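Local coordinates for dally-like, isoform A (Drosophila melanogaster, PDB 6XTZ), which serves as a cell-surface glypican, probably a GPI-linked heparan sulfate proteoglycan, that binds Wnt proteins and shields their palmitoleate lipid to enable signalling at a distance, at residues 7-10 and 11-14; 15-18 and 19-22; 182-185 and 186-190; 207-210 and 211-214; 213-216 and 217-220. The protein carries 5 engineered substitutions. One frame throughout, in Å; residues are numbered along the deposited sequence.

Interaction 1: residues 7-10 and 11-14; sequences SPNC and SAVT. With NAG (2-acetamido-2-deoxy-beta-D-glucopyranose), chain B.
N9 carries a sugar that leans over S11 and A12, so the turn is bounded partly by carbohydrate. The amide ND2 of N9 is joined covalently to C1 of the N-acetylglucosamine at 1.4 Å, and N9-C10-S11 is the Asn-X-Ser sequon. With CG anti to its backbone nitrogen (chi1 -171°), N9 swings its amide forward along the chain. From there OD1 receives a weak bond from S11 N at 3.4 Å, the pattern of an Asx turn. The glycan makes its own touches: its C6 lies 3.6 Å from S11 OG, and its ring oxygen O5 is 3.4 Å from A12 CB.

The backbone is curling up meanwhile. A12 N reaches N9 O and V13 N reaches C10 O, both weakly, and V13 takes the N-cap position of helix 14-19. C10 faces away from this bend; its SG is in a disulfide with C48, and P31 touches it.

Two adjacent residues thus bear covalent links, one to a glycan and one to the protein. With ND2 committed to the glycosidic bond, OD1 can still accept, though weakly, from S11 N.

Interaction 2: residues 15-18 and 19-22; sequences HIFQ and ARGI
F17 stands at the centre of this helix end, with R20 and I22 both packed against it. I22 lies alongside F17, the two side chains pointing the same way, and I22 CD1 comes to 3.9 Å from F17 CB. R20 crosses F17 at a slant: its guanidinium plane is turned 68° from the ring, and NH1 sits 4.0 Å from CE1. The flat group has a second neighbour, since I16 CG2 lies over one face of it, 3.4 Å from R20 NE. R20 gets there by leaving the helix with CG anti to the carbonyl carbon (chi1 -65°) and then running fully extended beside I16. A19 N bonds to H15 O at 2.9 Å, and A19 CB rests 3.4 Å from the same H15 O.

The backbone beneath closes as a Schellman motif. I22 N bonds to F17 O at 3.1 Å and G21 N to Q18 O at 3.3 Å, while G21 takes the positive phi (92°) that turns the chain off helix 14-19. F17 O also receives a weak bond from R20 N, and Q18 CA makes a CH...O contact with I22 O.

A serine in place of R20 would probably uncover I16 CG2 and leave the carbonyl oxygen of H235, which R20 NH1 holds, without this donor. Beyond the turn, F17 and I22 both rest on M53 of helix 51-110, and A238 of helix 236-239 touches I16, F17 and R20.

Interaction 3: residues 182-185 and 186-190; sequences FGDV and PDKLS
P186 sits against F182 where the chain enters helix 185-216, its CD 3.7 Å from F182 CB and its CG at the edge of the phenyl ring, in plane with it. A type II' turn from F182 to V185, with G183 at positive phi, brings the two together. Having no N-H, P186 suits the first turn of a helix, where amides have no carbonyl of a preceding turn to bond.

The amides that follow have partners. K188 N bonds to D184 O and L189 N to V185 O, each at 3.0 Å, which starts the regular helical ladder. D187 N instead donates to a water at 3.1 Å, and that water in turn donates to G183 O, linking turn and helix. P186 O is gripped twice, by S190 N and by S190 OG at 2.8 Å, from opposite faces of its carbonyl plane. D184 holds the N-cap position without a capping bond from its side chain; its CG sits between backbone N and carbonyl carbon (chi1 58°), which brings OD2 to 3.2 Å from K188 CE, while NZ stays too distant for a salt bridge. D187 OD2 pairs with K180.

Replacing P186 with a glycine would probably open a gap beside F182 CB and let the first turn flex more freely.

P186 and S190 face F147 of helix 139-158, whose Y151 meets the F182 ring edge-to-face. On helix 296-322, N306 bonds to F182 O and K299 touches both V185 and L189, and L189 lines the pocket of the bound O-palmitoleoyl serine.

Interaction 4: residues 207-210 and 211-214; sequences LTTA and SEVA
Toward the C-terminal end of helix 185-216, one of the long helices of the elongated all-helical glypican fold, and close to the centre of the molecule, T208 and T209 lie one turn ahead of E212. Four successive i to i+4 bonds build this turn: S211 N to L207 O, E212 N to T208 O at 2.9 Å, V213 N to T209 O and A214 N to A210 O. The straightest is that of V213 N to T209 O at 2.8 Å, with 170° at the hydrogen.

E212 runs back along the helix surface. With its CG anti to the carbonyl carbon (chi1 -63°) and the chain extended beyond, it lays CG 3.2 Å from T208 O and brings OE2 to 3.5 Å from the methyl CG2 of T208. OE1 lies by T209, nearest its CA at 3.9 Å, with the methyl CG2 more distant.

The hydroxyls look elsewhere. T208 OG1 bonds to K88 of helix 51-110 and to G204 O, T209 OG1 turns back to A206 O, and S211 OG reaches S77 O, tying this helix to helix 51-110. A210 packs on W269 and F272 of helix 263-283, and V213 touches F265 of that helix and H525 of helix 513-538. V213 CG2 itself lies 3.2 Å from T209 O and 3.4 Å from A210 O.

Interaction 5: residues 213-216 and 217-220; sequences VAKK and VLNV
K216 lays the middle of its chain by the amide of N219, with CD 3.6 Å from ND2 and the two side chains passing each other at an angle. The pair sits where helix 185-216 runs out and its bonding changes to i to i+3, as in a 3-10 turn. V217 N is the point of change: it donates to A214 O at 3.2 Å and keeps a weak bond to V213 O at 3.3 Å. After it come L218 N to K215 O at 3.2 Å and N219 N to K216 O, the latter at 3.0 Å, with V220 N to V217 O continuing the run. The backbone thus tightens from the i+4 pattern over a few residues, and the helix gives way to the loop that leads on to helix 224-234.

K216 approaches N219 because its chain bends at chi2 (-73°), which carries CD forward toward the following turn. Both residues are exposed. V217 packs inward on Y261 and on F265 of helix 263-283, and V220 on M519 of helix 513-538, while L218 rests against I73 and S74 of helix 51-110. N219 O accepts a bond from Q518 NE2 of helix 513-538. V217 CG2, anti to the carbonyl carbon, comes within 3.2 Å of V213 O.

Overall arrangement
The contacts are all local, each between adjoining stretches, so none closes a long loop. From the N terminus, interaction 1 leads into helix 14-19 and interaction 2 takes the chain out of it; their centres are 13 Å apart. Interaction 3 comes next, at the start of helix 185-216 beside the lipid pocket, about 70 Å from interaction 1 between nearest atoms and across the chain's centre. Interactions 4 and 5 follow along the same helix, overlapping at V213 and A214, with interaction 4 nearest the molecular centre. None nests or crosses. Helix 185-216 thus joins the pocket region to the middle of the elongated glypican core.

Interaction 1: residues 7-10 and 11-14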
loop_
_atom_site.group_PDB
_atom_site.type_symbol
_atom_site.label_atom_id
_atom_site.label_comp_id
_atom_site.label_asym_id
_atom_site.label_seq_id
_atom_site.Cartn_x
_atom_site.Cartn_y
_atom_site.Cartn_z
ATOM N N SER A 7 6.030 51.308 -14.165
ATOM C CA SER A 7 6.738 50.455 -15.107
ATOM C C SER A 7 7.730 49.548 -14.378
ATOM O O SER A 7 8.423 49.993 -13.459
ATOM C CB SER A 7 7.473 51.296 -16.148
ATOM O OG SER A 7 6.559 51.941 -17.014
ATOM N N PRO A 8 7.819 48.280 -14.769
ATOM C CA PRO A 8 8.748 47.362 -14.103
ATOM C C PRO A 8 10.193 47.634 -14.493
ATOM O O PRO A 8 10.492 48.237 -15.526
ATOM C CB PRO A 8 8.293 45.985 -14.595
ATOM C CG PRO A 8 7.675 46.259 -15.929
ATOM C CD PRO A 8 7.023 47.611 -15.812
ATOM N N ASN A 9 11.100 47.161 -13.641
ATOM C CA ASN A 9 12.539 47.315 -13.844
ATOM C C ASN A 9 13.069 46.021 -14.450
ATOM O O ASN A 9 13.358 45.057 -13.735
ATOM C CB ASN A 9 13.240 47.650 -12.532
ATOM C CG ASN A 9 14.696 48.020 -12.727
ATOM O OD1 ASN A 9 15.154 48.215 -13.852
ATOM N ND2 ASN A 9 15.431 48.123 -11.627
ATOM N N CYS A 10 13.200 46.002 -15.778
ATOM C CA CYS A 10 13.658 44.802 -16.467
ATOM C C CYS A 10 15.144 44.551 -16.269
ATOM O O CYS A 10 15.603 43.424 -16.482
ATOM C CB CYS A 10 13.339 44.903 -17.958
ATOM S SG CYS A 10 11.613 45.306 -18.291
ATOM N N SER A 11 15.904 45.570 -15.863
ATOM C CA SER A 11 17.336 45.388 -15.660
ATOM C C SER A 11 17.628 44.568 -14.409
ATOM O O SER A 11 18.682 43.927 -14.324
ATOM C CB SER A 11 18.029 46.747 -15.578
ATOM O OG SER A 11 19.421 46.596 -15.362
ATOM N N ALA A 12 16.719 44.577 -13.434
ATOM C CA ALA A 12 16.936 43.830 -12.202
ATOM C C ALA A 12 16.716 42.333 -12.370
ATOM O O ALA A 12 17.163 41.558 -11.518
ATOM C CB ALA A 12 16.020 44.362 -11.095
ATOM N N VAL A 13 16.050 41.909 -13.444
ATOM C CA VAL A 13 15.696 40.513 -13.649
ATOM C C VAL A 13 16.305 39.943 -14.925
ATOM O O VAL A 13 15.924 38.853 -15.352
ATOM C CB VAL A 13 14.166 40.324 -13.651
ATOM C CG1 VAL A 13 13.596 40.616 -12.274
ATOM C CG2 VAL A 13 13.526 41.221 -14.700
ATOM N N THR A 14 17.248 40.658 -15.546
ATOM C CA THR A 14 17.850 40.155 -16.777
ATOM C C THR A 14 18.656 38.885 -16.533
ATOM O O THR A 14 18.735 38.024 -17.417
ATOM C CB THR A 14 18.729 41.233 -17.421
ATOM O OG1 THR A 14 19.386 40.692 -18.574
ATOM C CG2 THR A 14 19.774 41.741 -16.439
HETATM C C1 NAG B . 16.826 48.475 -11.699
HETATM C C2 NAG B . 17.205 49.452 -10.587
HETATM C C3 NAG B . 18.678 49.831 -10.699
HETATM C C4 NAG B . 19.547 48.582 -10.729
HETATM C C5 NAG B . 19.075 47.636 -11.829
HETATM C C6 NAG B . 19.818 46.320 -11.837
HETATM C C7 NAG B . 15.617 51.036 -9.591
HETATM C C8 NAG B . 14.812 52.283 -9.804
HETATM N N2 NAG B . 16.366 50.638 -10.624
HETATM O O3 NAG B . 19.043 50.652 -9.595
HETATM O O4 NAG B . 20.905 48.939 -10.964
HETATM O O5 NAG B . 17.685 47.326 -11.645
HETATM O O6 NAG B . 20.222 45.942 -10.529
HETATM O O7 NAG B . 15.591 50.417 -8.531
#

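Interaction 2: residues 15-18 and 19-22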
loop_
_atom_site.group_PDB
_atom_site.type_symbol
_atom_site.label_atom_id
_atom_site.label_comp_id
_atom_site.label_asym_id
_atom_site.label_seq_id
_atom_site.Cartn_x
_atom_site.Cartn_y
_atom_site.Cartn_z
ATOM N N HIS A 15 19.245 38.741 -15.344
ATOM C CA HIS A 15 19.995 37.528 -15.034
ATOM C C HIS A 15 19.067 36.349 -14.772
ATOM O O HIS A 15 19.434 35.202 -15.051
ATOM C CB HIS A 15 20.906 37.764 -13.829
ATOM C CG HIS A 15 20.168 38.007 -12.550
ATOM N ND1 HIS A 15 19.577 39.215 -12.249
ATOM C CD2 HIS A 15 19.931 37.198 -11.491
ATOM C CE1 HIS A 15 19.004 39.138 -11.060
ATOM N NE2 HIS A 15 19.205 37.925 -10.579
ATOM N N ILE A 16 17.872 36.610 -14.237
ATOM C CA ILE A 16 16.922 35.537 -13.965
ATOM C C ILE A 16 16.471 34.880 -15.263
ATOM O O ILE A 16 16.378 33.649 -15.351
ATOM C CB ILE A 16 15.728 36.077 -13.158
ATOM C CG1 ILE A 16 16.197 36.637 -11.814
ATOM C CG2 ILE A 16 14.688 34.991 -12.946
ATOM C CD1 ILE A 16 15.079 37.213 -10.971
ATOM N N PHE A 17 16.189 35.685 -16.290
ATOM C CA PHE A 17 15.757 35.130 -17.568
ATOM C C PHE A 17 16.873 34.330 -18.229
ATOM O O PHE A 17 16.623 33.268 -18.809
ATOM C CB PHE A 17 15.274 36.250 -18.489
ATOM C CG PHE A 17 14.067 36.979 -17.972
ATOM C CD1 PHE A 17 13.024 36.286 -17.380
ATOM C CD2 PHE A 17 13.978 38.358 -18.069
ATOM C CE1 PHE A 17 11.913 36.952 -16.901
ATOM C CE2 PHE A 17 12.870 39.031 -17.591
ATOM C CZ PHE A 17 11.837 38.326 -17.003
ATOM N N GLN A 18 18.112 34.824 -18.149
ATOM C CA GLN A 18 19.240 34.078 -18.695
ATOM C C GLN A 18 19.465 32.773 -17.942
ATOM O O GLN A 18 19.881 31.775 -18.542
ATOM C CB GLN A 18 20.506 34.935 -18.664
ATOM C CG GLN A 18 20.459 36.142 -19.587
ATOM C CD GLN A 18 21.721 36.981 -19.525
ATOM O OE1 GLN A 18 22.594 36.752 -18.689
ATOM N NE2 GLN A 18 21.822 37.962 -20.415
ATOM N N ALA A 19 19.197 32.759 -16.634
ATOM C CA ALA A 19 19.297 31.525 -15.867
ATOM C C ALA A 19 18.207 30.530 -16.237
ATOM O O ALA A 19 18.375 29.328 -16.005
ATOM C CB ALA A 19 19.238 31.827 -14.369
ATOM N N ARG A 20 17.098 31.000 -16.805
ATOM C CA ARG A 20 16.001 30.138 -17.219
ATOM C C ARG A 20 16.137 29.662 -18.659
ATOM O O ARG A 20 15.194 29.073 -19.196
ATOM C CB ARG A 20 14.666 30.864 -17.028
ATOM C CG ARG A 20 14.333 31.162 -15.574
ATOM C CD ARG A 20 13.123 32.075 -15.451
ATOM N NE ARG A 20 12.782 32.347 -14.056
ATOM C CZ ARG A 20 11.817 33.175 -13.672
ATOM N NH1 ARG A 20 11.095 33.821 -14.578
ATOM N NH2 ARG A 20 11.576 33.363 -12.381
ATOM N N GLY A 21 17.284 29.897 -19.291
ATOM C CA GLY A 21 17.520 29.440 -20.643
ATOM C C GLY A 21 17.155 30.416 -21.736
ATOM O O GLY A 21 17.217 30.049 -22.915
ATOM N N ILE A 22 16.776 31.642 -21.390
ATOM C CA ILE A 22 16.390 32.647 -22.373
ATOM C C ILE A 22 17.636 33.396 -22.825
ATOM O O ILE A 22 18.389 33.926 -21.999
ATOM C CB ILE A 22 15.346 33.614 -21.791
ATOM C CG1 ILE A 22 14.142 32.838 -21.252
ATOM C CG2 ILE A 22 14.911 34.622 -22.841
ATOM C CD1 ILE A 22 13.101 33.706 -20.580
#

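Interaction 3: residues 182-185 and 186-190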
loop_
_atom_site.group_PDB
_atom_site.type_symbol
_atom_site.label_atom_id
_atom_site.label_comp_id
_atom_site.label_asym_id
_atom_site.label_seq_id
_atom_site.Cartn_x
_atom_site.Cartn_y
_atom_site.Cartn_z
ATOM N N PHE A 182 -10.586 -34.570 20.009
ATOM C CA PHE A 182 -9.418 -33.953 20.622
ATOM C C PHE A 182 -9.770 -32.738 21.472
ATOM O O PHE A 182 -8.872 -31.987 21.861
ATOM C CB PHE A 182 -8.407 -33.546 19.547
ATOM C CG PHE A 182 -7.965 -34.678 18.661
ATOM C CD1 PHE A 182 -7.924 -35.978 19.137
ATOM C CD2 PHE A 182 -7.587 -34.438 17.349
ATOM C CE1 PHE A 182 -7.517 -37.017 18.321
ATOM C CE2 PHE A 182 -7.177 -35.473 16.528
ATOM C CZ PHE A 182 -7.143 -36.764 17.015
ATOM N N GLY A 183 -11.050 -32.530 21.770
ATOM C CA GLY A 183 -11.467 -31.320 22.449
ATOM C C GLY A 183 -11.534 -30.140 21.501
ATOM O O GLY A 183 -11.918 -30.296 20.338
ATOM N N ASP A 184 -11.159 -28.955 21.982
ATOM C CA ASP A 184 -11.176 -27.740 21.178
ATOM C C ASP A 184 -9.815 -27.414 20.570
ATOM O O ASP A 184 -9.650 -26.338 19.987
ATOM C CB ASP A 184 -11.672 -26.559 22.019
ATOM C CG ASP A 184 -10.829 -26.324 23.263
ATOM O OD1 ASP A 184 -9.822 -27.036 23.458
ATOM O OD2 ASP A 184 -11.176 -25.421 24.051
ATOM N N VAL A 185 -8.840 -28.317 20.701
ATOM C CA VAL A 185 -7.499 -28.045 20.173
ATOM C C VAL A 185 -7.499 -27.924 18.653
ATOM O O VAL A 185 -6.885 -26.967 18.137
ATOM C CB VAL A 185 -6.510 -29.103 20.686
ATOM C CG1 VAL A 185 -5.140 -28.912 20.053
ATOM C CG2 VAL A 185 -6.412 -29.041 22.203
ATOM N N PRO A 186 -8.126 -28.816 17.879
ATOM C CA PRO A 186 -8.122 -28.629 16.418
ATOM C C PRO A 186 -8.798 -27.347 15.966
ATOM O O PRO A 186 -8.282 -26.662 15.073
ATOM C CB PRO A 186 -8.865 -29.870 15.905
ATOM C CG PRO A 186 -8.663 -30.889 16.966
ATOM C CD PRO A 186 -8.711 -30.123 18.250
ATOM N N ASP A 187 -9.945 -27.001 16.556
ATOM C CA ASP A 187 -10.651 -25.791 16.146
ATOM C C ASP A 187 -9.848 -24.540 16.476
ATOM O O ASP A 187 -9.776 -23.612 15.662
ATOM C CB ASP A 187 -12.029 -25.737 16.806
ATOM C CG ASP A 187 -12.968 -26.806 16.281
ATOM O OD1 ASP A 187 -12.860 -27.161 15.087
ATOM O OD2 ASP A 187 -13.812 -27.293 17.062
ATOM N N LYS A 188 -9.240 -24.492 17.663
ATOM C CA LYS A 188 -8.419 -23.338 18.017
ATOM C C LYS A 188 -7.202 -23.233 17.109
ATOM O O LYS A 188 -6.801 -22.131 16.720
ATOM C CB LYS A 188 -7.992 -23.419 19.481
ATOM C CG LYS A 188 -9.108 -23.145 20.479
ATOM C CD LYS A 188 -8.601 -23.254 21.908
ATOM C CE LYS A 188 -9.666 -22.839 22.912
ATOM N NZ LYS A 188 -10.037 -21.406 22.772
ATOM N N LEU A 189 -6.605 -24.372 16.753
ATOM C CA LEU A 189 -5.428 -24.349 15.893
ATOM C C LEU A 189 -5.801 -24.002 14.456
ATOM O O LEU A 189 -5.054 -23.296 13.769
ATOM C CB LEU A 189 -4.710 -25.696 15.955
ATOM C CG LEU A 189 -3.369 -25.808 15.229
ATOM C CD1 LEU A 189 -2.362 -24.825 15.802
ATOM C CD2 LEU A 189 -2.839 -27.230 15.315
ATOM N N SER A 190 -6.955 -24.483 13.987
ATOM C CA SER A 190 -7.372 -24.200 12.617
ATOM C C SER A 190 -7.629 -22.714 12.410
ATOM O O SER A 190 -7.292 -22.159 11.358
ATOM C CB SER A 190 -8.620 -25.009 12.268
ATOM O OG SER A 190 -8.361 -26.399 12.326
HETATM O O HOH W 1 -11.767 -29.008 18.078
#

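Interaction 4: residues 207-210 and 211-214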
loop_
_atom_site.group_PDB
_atom_site.type_symbol
_atom_site.label_atom_id
_atom_site.label_comp_id
_atom_site.label_asym_id
_atom_site.label_seq_id
_atom_site.Cartn_x
_atom_site.Cartn_y
_atom_site.Cartn_z
ATOM N N LEU A 207 0.510 -4.693 -0.301
ATOM C CA LEU A 207 1.697 -3.889 -0.570
ATOM C C LEU A 207 2.036 -3.894 -2.056
ATOM O O LEU A 207 2.479 -2.875 -2.600
ATOM C CB LEU A 207 2.877 -4.397 0.257
ATOM C CG LEU A 207 4.202 -3.654 0.059
ATOM C CD1 LEU A 207 4.059 -2.181 0.422
ATOM C CD2 LEU A 207 5.314 -4.303 0.865
ATOM N N THR A 208 1.826 -5.027 -2.728
ATOM C CA THR A 208 2.074 -5.098 -4.165
ATOM C C THR A 208 1.096 -4.219 -4.934
ATOM O O THR A 208 1.494 -3.464 -5.829
ATOM C CB THR A 208 1.982 -6.548 -4.648
ATOM O OG1 THR A 208 3.057 -7.313 -4.091
ATOM C CG2 THR A 208 2.058 -6.612 -6.169
ATOM N N THR A 209 -0.193 -4.308 -4.599
ATOM C CA THR A 209 -1.193 -3.503 -5.293
ATOM C C THR A 209 -0.953 -2.015 -5.076
ATOM O O THR A 209 -1.132 -1.210 -5.998
ATOM C CB THR A 209 -2.596 -3.894 -4.829
ATOM O OG1 THR A 209 -2.649 -3.874 -3.399
ATOM C CG2 THR A 209 -2.951 -5.287 -5.325
ATOM N N ALA A 210 -0.536 -1.630 -3.867
ATOM C CA ALA A 210 -0.218 -0.229 -3.611
ATOM C C ALA A 210 0.938 0.241 -4.483
ATOM O O ALA A 210 0.961 1.395 -4.926
ATOM C CB ALA A 210 0.111 -0.023 -2.136
ATOM N N SER A 211 1.912 -0.635 -4.735
ATOM C CA SER A 211 3.007 -0.276 -5.630
ATOM C C SER A 211 2.527 -0.180 -7.072
ATOM O O SER A 211 3.015 0.657 -7.841
ATOM C CB SER A 211 4.141 -1.293 -5.511
ATOM O OG SER A 211 5.151 -1.042 -6.474
ATOM N N GLU A 212 1.569 -1.026 -7.457
ATOM C CA GLU A 212 1.065 -1.004 -8.826
ATOM C C GLU A 212 0.203 0.227 -9.076
ATOM O O GLU A 212 0.353 0.901 -10.103
ATOM C CB GLU A 212 0.277 -2.282 -9.115
ATOM C CG GLU A 212 1.105 -3.556 -9.045
ATOM C CD GLU A 212 0.256 -4.810 -9.147
ATOM O OE1 GLU A 212 -0.977 -4.713 -8.973
ATOM O OE2 GLU A 212 0.824 -5.893 -9.402
ATOM N N VAL A 213 -0.712 0.537 -8.152
ATOM C CA VAL A 213 -1.585 1.688 -8.355
ATOM C C VAL A 213 -0.794 2.987 -8.270
ATOM O O VAL A 213 -1.117 3.960 -8.961
ATOM C CB VAL A 213 -2.762 1.674 -7.359
ATOM C CG1 VAL A 213 -3.590 0.411 -7.532
ATOM C CG2 VAL A 213 -2.273 1.814 -5.923
ATOM N N ALA A 214 0.252 3.028 -7.442
ATOM C CA ALA A 214 1.095 4.217 -7.384
ATOM C C ALA A 214 1.813 4.440 -8.707
ATOM O O ALA A 214 1.939 5.580 -9.170
ATOM C CB ALA A 214 2.101 4.098 -6.240
#

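Interaction 5: residues 213-216 and 217-220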
loop_
_atom_site.group_PDB
_atom_site.type_symbol
_atom_site.label_atom_id
_atom_site.label_comp_id
_atom_site.label_asym_id
_atom_site.label_seq_id
_atom_site.Cartn_x
_atom_site.Cartn_y
_atom_site.Cartn_z
ATOM N N VAL A 213 -0.712 0.537 -8.152
ATOM C CA VAL A 213 -1.585 1.688 -8.355
ATOM C C VAL A 213 -0.794 2.987 -8.270
ATOM O O VAL A 213 -1.117 3.960 -8.961
ATOM C CB VAL A 213 -2.762 1.674 -7.359
ATOM C CG1 VAL A 213 -3.590 0.411 -7.532
ATOM C CG2 VAL A 213 -2.273 1.814 -5.923
ATOM N N ALA A 214 0.252 3.028 -7.442
ATOM C CA ALA A 214 1.095 4.217 -7.384
ATOM C C ALA A 214 1.813 4.440 -8.707
ATOM O O ALA A 214 1.939 5.580 -9.170
ATOM C CB ALA A 214 2.101 4.098 -6.240
ATOM N N LYS A 215 2.283 3.361 -9.336
ATOM C CA LYS A 215 2.958 3.490 -10.623
ATOM C C LYS A 215 2.006 3.973 -11.711
ATOM O O LYS A 215 2.419 4.721 -12.604
ATOM C CB LYS A 215 3.589 2.155 -11.015
ATOM C CG LYS A 215 4.487 2.220 -12.239
ATOM C CD LYS A 215 5.166 0.879 -12.485
ATOM C CE LYS A 215 6.084 0.929 -13.694
ATOM N NZ LYS A 215 6.744 -0.384 -13.941
ATOM N N LYS A 216 0.737 3.566 -11.652
ATOM C CA LYS A 216 -0.233 3.985 -12.657
ATOM C C LYS A 216 -0.593 5.463 -12.545
ATOM O O LYS A 216 -1.062 6.046 -13.529
ATOM C CB LYS A 216 -1.500 3.138 -12.553
ATOM C CG LYS A 216 -1.327 1.689 -12.976
ATOM C CD LYS A 216 -1.197 1.571 -14.483
ATOM C CE LYS A 216 -1.161 0.117 -14.923
ATOM N NZ LYS A 216 -1.084 -0.010 -16.405
ATOM N N VAL A 217 -0.394 6.078 -11.376
ATOM C CA VAL A 217 -0.648 7.507 -11.230
ATOM C C VAL A 217 0.266 8.318 -12.139
ATOM O O VAL A 217 -0.070 9.447 -12.513
ATOM C CB VAL A 217 -0.501 7.919 -9.747
ATOM C CG1 VAL A 217 -0.752 9.407 -9.557
ATOM C CG2 VAL A 217 -1.458 7.119 -8.883
ATOM N N LEU A 218 1.412 7.752 -12.530
ATOM C CA LEU A 218 2.322 8.430 -13.446
ATOM C C LEU A 218 1.699 8.676 -14.814
ATOM O O LEU A 218 2.191 9.530 -15.559
ATOM C CB LEU A 218 3.606 7.614 -13.610
ATOM C CG LEU A 218 4.469 7.407 -12.367
ATOM C CD1 LEU A 218 5.629 6.473 -12.673
ATOM C CD2 LEU A 218 4.979 8.736 -11.854
ATOM N N ASN A 219 0.641 7.945 -15.165
ATOM C CA ASN A 219 -0.006 8.108 -16.461
ATOM C C ASN A 219 -0.861 9.364 -16.553
ATOM O O ASN A 219 -1.291 9.719 -17.655
ATOM C CB ASN A 219 -0.874 6.886 -16.775
ATOM C CG ASN A 219 -0.081 5.595 -16.793
ATOM O OD1 ASN A 219 1.126 5.594 -17.040
ATOM N ND2 ASN A 219 -0.758 4.481 -16.530
ATOM N N VAL A 220 -1.120 10.038 -15.438
ATOM C CA VAL A 220 -1.989 11.210 -15.422
ATOM C C VAL A 220 -1.145 12.446 -15.708
ATOM O O VAL A 220 -0.257 12.798 -14.924
ATOM C CB VAL A 220 -2.723 11.341 -14.080
ATOM C CG1 VAL A 220 -3.758 12.455 -14.151
ATOM C CG2 VAL A 220 -3.378 10.021 -13.703
#